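Local coordinates for OXA-46 oxacillinase (Pseudomonas aeruginosa, PDB 3IF6), which probably hydrolyses beta-lactam antibiotics to substituted beta-amino acids as a class D serine beta-lactamase, at residues S36-E41 and R249-R254; I44-E49 and R254-S259. All coordinates share one frame; numbering follows the deposited sequence.

Contact 1 (S36-E41 and R249-R254); sequences SDLQAE and REAIAR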
ATOM      1  N   SER B  36     -28.275   1.977 -14.295  1.00 49.23           N
ATOM      2  CA  SER B  36     -29.220   2.756 -15.102  1.00 49.65           C
ATOM      3  C   SER B  36     -29.345   4.221 -14.631  1.00 49.34           C
ATOM      4  O   SER B  36     -29.770   5.081 -15.388  1.00 49.11           O
ATOM      5  CB  SER B  36     -30.568   2.027 -15.259  1.00 49.71           C
ATOM      6  OG  SER B  36     -31.143   1.720 -14.003  1.00 50.45           O
ATOM      7  N   ASP B  37     -28.919   4.505 -13.408  1.00 50.04           N
ATOM      8  CA  ASP B  37     -28.823   5.892 -12.937  1.00 51.18           C
ATOM      9  C   ASP B  37     -27.733   6.706 -13.663  1.00 51.20           C
ATOM     10  O   ASP B  37     -27.723   7.947 -13.623  1.00 51.20           O
ATOM     11  CB  ASP B  37     -28.557   5.940 -11.430  1.00 51.78           C
ATOM     12  CG  ASP B  37     -29.789   5.589 -10.588  1.00 53.96           C
ATOM     13  OD1 ASP B  37     -30.958   5.728 -11.070  1.00 52.50           O
ATOM     14  OD2 ASP B  37     -29.554   5.176  -9.422  1.00 56.38           O
ATOM     15  N   LEU B  38     -26.802   6.007 -14.298  1.00 50.47           N
ATOM     16  CA  LEU B  38     -25.807   6.666 -15.102  1.00 50.17           C
ATOM     17  C   LEU B  38     -25.913   6.161 -16.540  1.00 50.69           C
ATOM     18  O   LEU B  38     -24.907   6.047 -17.234  1.00 51.19           O
ATOM     19  CB  LEU B  38     -24.431   6.391 -14.519  1.00 50.17           C
ATOM     20  CG  LEU B  38     -23.617   7.408 -13.717  1.00 49.14           C
ATOM     21  CD1 LEU B  38     -24.399   8.621 -13.237  1.00 48.85           C
ATOM     22  CD2 LEU B  38     -22.933   6.674 -12.578  1.00 48.16           C
ATOM     23  N   GLN B  39     -27.141   5.866 -16.983  1.00 50.47           N
ATOM     24  CA  GLN B  39     -27.414   5.329 -18.316  1.00 50.34           C
ATOM     25  C   GLN B  39     -26.331   4.353 -18.730  1.00 49.37           C
ATOM     26  O   GLN B  39     -25.760   4.500 -19.810  1.00 48.94           O
ATOM     27  CB  GLN B  39     -27.506   6.443 -19.365  1.00 50.89           C
ATOM     28  CG  GLN B  39     -28.644   7.417 -19.147  1.00 54.51           C
ATOM     29  CD  GLN B  39     -28.544   8.099 -17.791  1.00 58.70           C
ATOM     30  OE1 GLN B  39     -29.322   7.801 -16.866  1.00 62.13           O
ATOM     31  NE2 GLN B  39     -27.561   8.982 -17.647  1.00 58.27           N
ATOM     32  N   ALA B  40     -26.036   3.379 -17.866  1.00 48.32           N
ATOM     33  CA  ALA B  40     -24.953   2.423 -18.137  1.00 47.29           C
ATOM     34  C   ALA B  40     -25.455   0.995 -18.198  1.00 46.35           C
ATOM     35  O   ALA B  40     -26.419   0.643 -17.538  1.00 46.58           O
ATOM     36  CB  ALA B  40     -23.793   2.568 -17.100  1.00 46.44           C
ATOM     37  N   GLU B  41     -24.791   0.179 -19.003  1.00 45.87           N
ATOM     38  CA  GLU B  41     -25.041  -1.249 -19.049  1.00 45.35           C
ATOM     39  C   GLU B  41     -23.778  -1.969 -18.568  1.00 44.67           C
ATOM     40  O   GLU B  41     -22.668  -1.655 -19.015  1.00 44.43           O
ATOM     41  CB  GLU B  41     -25.326  -1.697 -20.480  1.00 45.42           C
ATOM     42  CG  GLU B  41     -26.441  -0.950 -21.188  1.00 47.21           C
ATOM     43  CD  GLU B  41     -27.767  -1.694 -21.174  1.00 48.18           C
ATOM     44  OE1 GLU B  41     -27.764  -2.942 -20.991  1.00 49.93           O
ATOM     45  OE2 GLU B  41     -28.809  -1.025 -21.345  1.00 45.45           O
ATOM     46  N   ARG B 249     -17.086   3.877 -14.415  1.00 35.35           N
ATOM     47  CA  ARG B 249     -16.528   2.654 -13.901  1.00 36.52           C
ATOM     48  C   ARG B 249     -16.437   2.754 -12.389  1.00 37.89           C
ATOM     49  O   ARG B 249     -17.082   1.967 -11.686  1.00 38.61           O
ATOM     50  CB  ARG B 249     -15.177   2.340 -14.532  1.00 36.04           C
ATOM     51  CG  ARG B 249     -15.248   2.112 -16.032  1.00 35.18           C
ATOM     52  CD  ARG B 249     -13.858   2.079 -16.572  1.00 31.52           C
ATOM     53  NE  ARG B 249     -13.231   3.365 -16.317  1.00 30.48           N
ATOM     54  CZ  ARG B 249     -11.978   3.660 -16.622  1.00 25.36           C
ATOM     55  NH1 ARG B 249     -11.210   2.745 -17.185  1.00 25.49           N
ATOM     56  NH2 ARG B 249     -11.510   4.862 -16.354  1.00 20.95           N
ATOM     57  N   GLU B 250     -15.671   3.735 -11.899  1.00 39.01           N
ATOM     58  CA  GLU B 250     -15.512   3.956 -10.454  1.00 39.74           C
ATOM     59  C   GLU B 250     -16.779   4.483  -9.805  1.00 39.92           C
ATOM     60  O   GLU B 250     -16.999   4.270  -8.618  1.00 40.09           O
ATOM     61  CB  GLU B 250     -14.331   4.897 -10.147  1.00 39.03           C
ATOM     62  CG  GLU B 250     -12.958   4.207 -10.121  1.00 40.50           C
ATOM     63  CD  GLU B 250     -11.767   5.129 -10.444  1.00 41.31           C
ATOM     64  OE1 GLU B 250     -10.991   5.455  -9.526  1.00 40.77           O
ATOM     65  OE2 GLU B 250     -11.590   5.519 -11.631  1.00 45.83           O
ATOM     66  N   ALA B 251     -17.605   5.199 -10.552  1.00 40.04           N
ATOM     67  CA  ALA B 251     -18.719   5.869  -9.892  1.00 40.75           C
ATOM     68  C   ALA B 251     -19.857   4.905  -9.522  1.00 41.51           C
ATOM     69  O   ALA B 251     -20.473   5.050  -8.464  1.00 41.67           O
ATOM     70  CB  ALA B 251     -19.225   7.053 -10.706  1.00 40.26           C
ATOM     71  N   ILE B 252     -20.115   3.933 -10.391  1.00 41.77           N
ATOM     72  CA  ILE B 252     -21.104   2.902 -10.121  1.00 43.03           C
ATOM     73  C   ILE B 252     -20.667   1.954  -8.975  1.00 43.68           C
ATOM     74  O   ILE B 252     -21.418   1.741  -8.016  1.00 43.69           O
ATOM     75  CB  ILE B 252     -21.441   2.084 -11.402  1.00 42.77           C
ATOM     76  CG1 ILE B 252     -22.175   2.970 -12.414  1.00 42.61           C
ATOM     77  CG2 ILE B 252     -22.283   0.840 -11.054  1.00 42.52           C
ATOM     78  CD1 ILE B 252     -22.206   2.401 -13.822  1.00 40.28           C
ATOM     79  N   ALA B 253     -19.460   1.395  -9.086  1.00 43.91           N
ATOM     80  CA  ALA B 253     -18.967   0.444  -8.106  1.00 43.77           C
ATOM     81  C   ALA B 253     -18.821   1.066  -6.729  1.00 43.57           C
ATOM     82  O   ALA B 253     -19.081   0.406  -5.729  1.00 44.13           O
ATOM     83  CB  ALA B 253     -17.645  -0.182  -8.562  1.00 43.95           C
ATOM     84  N   ARG B 254     -18.392   2.322  -6.676  1.00 43.55           N
ATOM     85  CA  ARG B 254     -18.242   3.040  -5.413  1.00 43.44           C
ATOM     86  C   ARG B 254     -19.580   3.265  -4.738  1.00 43.83           C
ATOM     87  O   ARG B 254     -19.657   3.147  -3.516  1.00 44.40           O
ATOM     88  CB  ARG B 254     -17.626   4.403  -5.621  1.00 43.31           C
ATOM     89  CG  ARG B 254     -16.157   4.402  -5.749  1.00 44.20           C
ATOM     90  CD  ARG B 254     -15.649   5.818  -5.623  1.00 44.99           C
ATOM     91  NE  ARG B 254     -14.197   5.828  -5.700  1.00 49.00           N
ATOM     92  CZ  ARG B 254     -13.376   5.962  -4.655  1.00 50.09           C
ATOM     93  NH1 ARG B 254     -13.856   6.128  -3.420  1.00 48.95           N
ATOM     94  NH2 ARG B 254     -12.059   5.947  -4.862  1.00 50.17           N
TER
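Leu-38 and Ala-40, in the loop that follows helix 32-36, lay their side chains against Ile-252 and Ala-251 on helix 247-259. Leu-38 touches with one branch: CD2 lies 3.8 Å from CG1 of Ile-252 and 4.2 Å from CB of Ala-251, so this methyl meets two consecutive helix residues. The two long side chains slide past each other in opposite directions instead of meeting end on. Ile-252 supplies two carbons of one branch. Its CG1 stands anti to the carbonyl carbon, beside the backbone N (chi1 -68°), and chi2 extends the branch (164°), carrying CD1 to 3.6 Å from CB of Ala-40. The ethyl arm of Ile-252 is thus shared, CG1 serving Leu-38 and CD1 serving Ala-40. No hydrogen bond crosses between the segments; Lys-248, one turn before Ile-252, nevertheless ties the same helix to the loop through a bond from NZ to O of Leu-38. The loop's shape sets the two apolar groups on the helix side. A type I turn runs from Ser-36 to Gln-39, closed by a weak bond of 3.2 Å from N of Gln-39 to O of Ser-36, and Gln-39 has positive phi (38°). Gln-39 is the C' residue of the Schellman motif that ends helix 32-36, and Leu-38 and Ala-40 flank it as the chain turns into strand 42-48.

Contact 2 (I44-E49 and R254-S259); sequences IVIADE and RAILRS
Ile-44 and Ile-46 on strand 42-48 point their side chains at Ile-256 of helix 247-259, and the contacts between them are wholly apolar. Ile-44 and Ile-256 reach toward each other tip to tip. CD1 of Ile-256 is 4.0 Å from CG2 of Ile-44 and an equal 4.0 Å from its CD1, so one methyl is met by both branches of the strand residue. In Ile-44, CG1 is anti to the backbone N (chi1 -167°), which leaves CG2 between that N and the carbonyl carbon. Ile-256 has CG1 beside its own backbone N and an extended chi2 of 167°, sending CD1 out to Ile-44. Its other branch serves the second strand residue, CG2 lying 4.3 Å from CG2 of Ile-46 in a looser contact. Leu-257 adds some cover from one residue further along, its side chain coming no nearer than 4.8 Å. This is a C-terminal helix laid on the central sheet of the serine beta-lactamase and penicillin-binding protein fold; Val-45 and Ala-47 face the other side of the strand and pack on helix 168-179, so the sheet is sandwiched between helices. No hydrogen bond joins strand to helix: the strand bonds to its sheet neighbours (Val-45 with Ala-234, Ile-46 with Ser-57). Within the helix, N of Arg-258 binds O of Arg-254 at 2.8 Å, and OG of Ser-259 turns back to O of Ile-256, also at 2.8 Å, lying in the carbonyl plane on a lone pair with a C=O...OG angle of 124°. Phe-34 of helix 32-36 packs on Ile-256 and Ser-259, and Phe-35 on Ile-44.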
ATOM      1  N   ILE B  44     -21.487  -6.257 -12.123  1.00 43.08           N
ATOM      2  CA  ILE B  44     -20.564  -6.263 -11.008  1.00 43.16           C
ATOM      3  C   ILE B  44     -20.653  -7.603 -10.254  1.00 43.31           C
ATOM      4  O   ILE B  44     -21.734  -8.150 -10.099  1.00 43.23           O
ATOM      5  CB  ILE B  44     -20.822  -5.057 -10.061  1.00 43.52           C
ATOM      6  CG1 ILE B  44     -19.647  -4.870  -9.069  1.00 42.82           C
ATOM      7  CG2 ILE B  44     -22.171  -5.197  -9.371  1.00 42.64           C
ATOM      8  CD1 ILE B  44     -19.570  -3.481  -8.456  1.00 41.50           C
ATOM      9  N   VAL B  45     -19.501  -8.137  -9.846  1.00 43.12           N
ATOM     10  CA  VAL B  45     -19.431  -9.135  -8.802  1.00 42.71           C
ATOM     11  C   VAL B  45     -18.770  -8.493  -7.593  1.00 43.76           C
ATOM     12  O   VAL B  45     -17.627  -8.012  -7.673  1.00 44.29           O
ATOM     13  CB  VAL B  45     -18.579 -10.331  -9.209  1.00 42.44           C
ATOM     14  CG1 VAL B  45     -18.520 -11.324  -8.075  1.00 41.93           C
ATOM     15  CG2 VAL B  45     -19.106 -10.993 -10.455  1.00 41.79           C
ATOM     16  N   ILE B  46     -19.458  -8.459  -6.461  1.00 44.73           N
ATOM     17  CA  ILE B  46     -18.721  -8.192  -5.227  1.00 45.78           C
ATOM     18  C   ILE B  46     -18.709  -9.292  -4.151  1.00 46.17           C
ATOM     19  O   ILE B  46     -19.757  -9.663  -3.603  1.00 46.21           O
ATOM     20  CB  ILE B  46     -18.873  -6.750  -4.651  1.00 46.04           C
ATOM     21  CG1 ILE B  46     -18.899  -6.778  -3.122  1.00 45.67           C
ATOM     22  CG2 ILE B  46     -19.988  -5.961  -5.324  1.00 46.36           C
ATOM     23  CD1 ILE B  46     -20.222  -6.926  -2.556  1.00 50.98           C
ATOM     24  N   ALA B  47     -17.490  -9.792  -3.896  1.00 45.80           N
ATOM     25  CA  ALA B  47     -17.184 -10.773  -2.862  1.00 45.66           C
ATOM     26  C   ALA B  47     -16.851 -10.117  -1.522  1.00 46.04           C
ATOM     27  O   ALA B  47     -15.692  -9.850  -1.230  1.00 46.15           O
ATOM     28  CB  ALA B  47     -16.037 -11.653  -3.316  1.00 45.44           C
ATOM     29  N   ASP B  48     -17.843  -9.944  -0.669  1.00 46.99           N
ATOM     30  CA  ASP B  48     -17.642  -9.343   0.631  1.00 47.63           C
ATOM     31  C   ASP B  48     -17.295 -10.383   1.681  1.00 48.67           C
ATOM     32  O   ASP B  48     -18.052 -11.268   1.965  1.00 49.18           O
ATOM     33  CB  ASP B  48     -18.875  -8.564   1.047  1.00 47.03           C
ATOM     34  CG  ASP B  48     -18.762  -8.054   2.399  1.00 47.27           C
ATOM     35  OD1 ASP B  48     -17.894  -8.552   3.094  1.00 48.98           O
ATOM     36  OD2 ASP B  48     -19.498  -7.161   2.779  1.00 47.14           O
ATOM     37  N   GLU B  49     -16.096 -10.286   2.220  1.00 49.40           N
ATOM     38  CA  GLU B  49     -15.586 -11.284   3.135  1.00 49.43           C
ATOM     39  C   GLU B  49     -15.249 -10.896   4.577  1.00 50.32           C
ATOM     40  O   GLU B  49     -14.592 -11.644   5.272  1.00 50.07           O
ATOM     41  CB  GLU B  49     -14.492 -12.092   2.452  1.00 49.00           C
ATOM     42  CG  GLU B  49     -14.993 -12.728   1.202  1.00 48.22           C
ATOM     43  CD  GLU B  49     -13.937 -13.440   0.415  1.00 50.58           C
ATOM     44  OE1 GLU B  49     -12.789 -13.512   0.849  1.00 49.23           O
ATOM     45  OE2 GLU B  49     -14.267 -13.957  -0.654  1.00 51.15           O
ATOM     46  N   ARG B 254     -18.392   2.322  -6.676  1.00 43.55           N
ATOM     47  CA  ARG B 254     -18.242   3.040  -5.413  1.00 43.44           C
ATOM     48  C   ARG B 254     -19.580   3.265  -4.738  1.00 43.83           C
ATOM     49  O   ARG B 254     -19.657   3.147  -3.516  1.00 44.40           O
ATOM     50  CB  ARG B 254     -17.626   4.403  -5.621  1.00 43.31           C
ATOM     51  CG  ARG B 254     -16.157   4.402  -5.749  1.00 44.20           C
ATOM     52  CD  ARG B 254     -15.649   5.818  -5.623  1.00 44.99           C
ATOM     53  NE  ARG B 254     -14.197   5.828  -5.700  1.00 49.00           N
ATOM     54  CZ  ARG B 254     -13.376   5.962  -4.655  1.00 50.09           C
ATOM     55  NH1 ARG B 254     -13.856   6.128  -3.420  1.00 48.95           N
ATOM     56  NH2 ARG B 254     -12.059   5.947  -4.862  1.00 50.17           N
ATOM     57  N   ALA B 255     -20.615   3.614  -5.513  1.00 43.11           N
ATOM     58  CA  ALA B 255     -21.961   3.765  -4.957  1.00 43.54           C
ATOM     59  C   ALA B 255     -22.484   2.443  -4.359  1.00 44.07           C
ATOM     60  O   ALA B 255     -23.073   2.430  -3.268  1.00 44.16           O
ATOM     61  CB  ALA B 255     -22.934   4.328  -5.987  1.00 42.99           C
ATOM     62  N   ILE B 256     -22.251   1.343  -5.069  1.00 44.38           N
ATOM     63  CA  ILE B 256     -22.536   0.013  -4.552  1.00 45.17           C
ATOM     64  C   ILE B 256     -21.684  -0.272  -3.281  1.00 46.62           C
ATOM     65  O   ILE B 256     -22.248  -0.571  -2.230  1.00 47.45           O
ATOM     66  CB  ILE B 256     -22.372  -1.038  -5.654  1.00 44.73           C
ATOM     67  CG1 ILE B 256     -23.348  -0.731  -6.800  1.00 43.75           C
ATOM     68  CG2 ILE B 256     -22.545  -2.469  -5.103  1.00 45.56           C
ATOM     69  CD1 ILE B 256     -23.082  -1.507  -8.091  1.00 42.73           C
ATOM     70  N   LEU B 257     -20.353  -0.128  -3.352  1.00 47.17           N
ATOM     71  CA  LEU B 257     -19.513  -0.289  -2.164  1.00 47.48           C
ATOM     72  C   LEU B 257     -19.983   0.543  -0.979  1.00 48.25           C
ATOM     73  O   LEU B 257     -19.960   0.052   0.154  1.00 48.46           O
ATOM     74  CB  LEU B 257     -18.038  -0.011  -2.431  1.00 47.09           C
ATOM     75  CG  LEU B 257     -17.301  -0.883  -3.445  1.00 47.46           C
ATOM     76  CD1 LEU B 257     -16.018  -0.170  -3.852  1.00 46.04           C
ATOM     77  CD2 LEU B 257     -17.045  -2.336  -2.977  1.00 43.82           C
ATOM     78  N   ARG B 258     -20.417   1.779  -1.214  1.00 48.90           N
ATOM     79  CA  ARG B 258     -20.940   2.581  -0.103  1.00 49.58           C
ATOM     80  C   ARG B 258     -22.280   2.058   0.465  1.00 49.74           C
ATOM     81  O   ARG B 258     -22.444   2.040   1.675  1.00 50.33           O
ATOM     82  CB  ARG B 258     -20.970   4.086  -0.415  1.00 49.36           C
ATOM     83  CG  ARG B 258     -19.687   4.842   0.059  1.00 50.40           C
ATOM     84  CD  ARG B 258     -19.765   6.387  -0.041  1.00 50.01           C
ATOM     85  NE  ARG B 258     -19.998   6.795  -1.420  1.00 54.64           N
ATOM     86  CZ  ARG B 258     -19.083   7.277  -2.265  1.00 56.21           C
ATOM     87  NH1 ARG B 258     -17.827   7.476  -1.870  1.00 56.47           N
ATOM     88  NH2 ARG B 258     -19.441   7.580  -3.518  1.00 54.76           N
ATOM     89  N   SER B 259     -23.210   1.617  -0.384  1.00 49.87           N
ATOM     90  CA  SER B 259     -24.482   1.047   0.096  1.00 50.18           C
ATOM     91  C   SER B 259     -24.302  -0.177   1.050  1.00 51.11           C
ATOM     92  O   SER B 259     -24.983  -0.262   2.084  1.00 51.48           O
ATOM     93  CB  SER B 259     -25.452   0.737  -1.052  1.00 49.64           C
ATOM     94  OG  SER B 259     -25.031  -0.382  -1.806  1.00 48.13           O
TER

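Overall arrangement
Both contacts hold helix 247-259, contact 1 by its earlier turns and contact 2 by its later ones, with Arg-254 common to the two segments. Their centres are 12 Å apart, and they meet where CB of Ala-253 lies 3.8 Å from CD1 of Ile-44. Contact 2 is buried, an isoleucine cluster between helix and strand; contact 1 is only partly buried, with a loop in place of the strand and two alanines among its four touching residues. Across both the chemistry is apolar, but beside contact 1 a lysine-to-carbonyl hydrogen bond joins helix and loop, whereas contact 2 relies on methyl packing. Residues 36-41 lead toward strand 42-48, so one continuous run of chain, from loop into strand, lies along the helix.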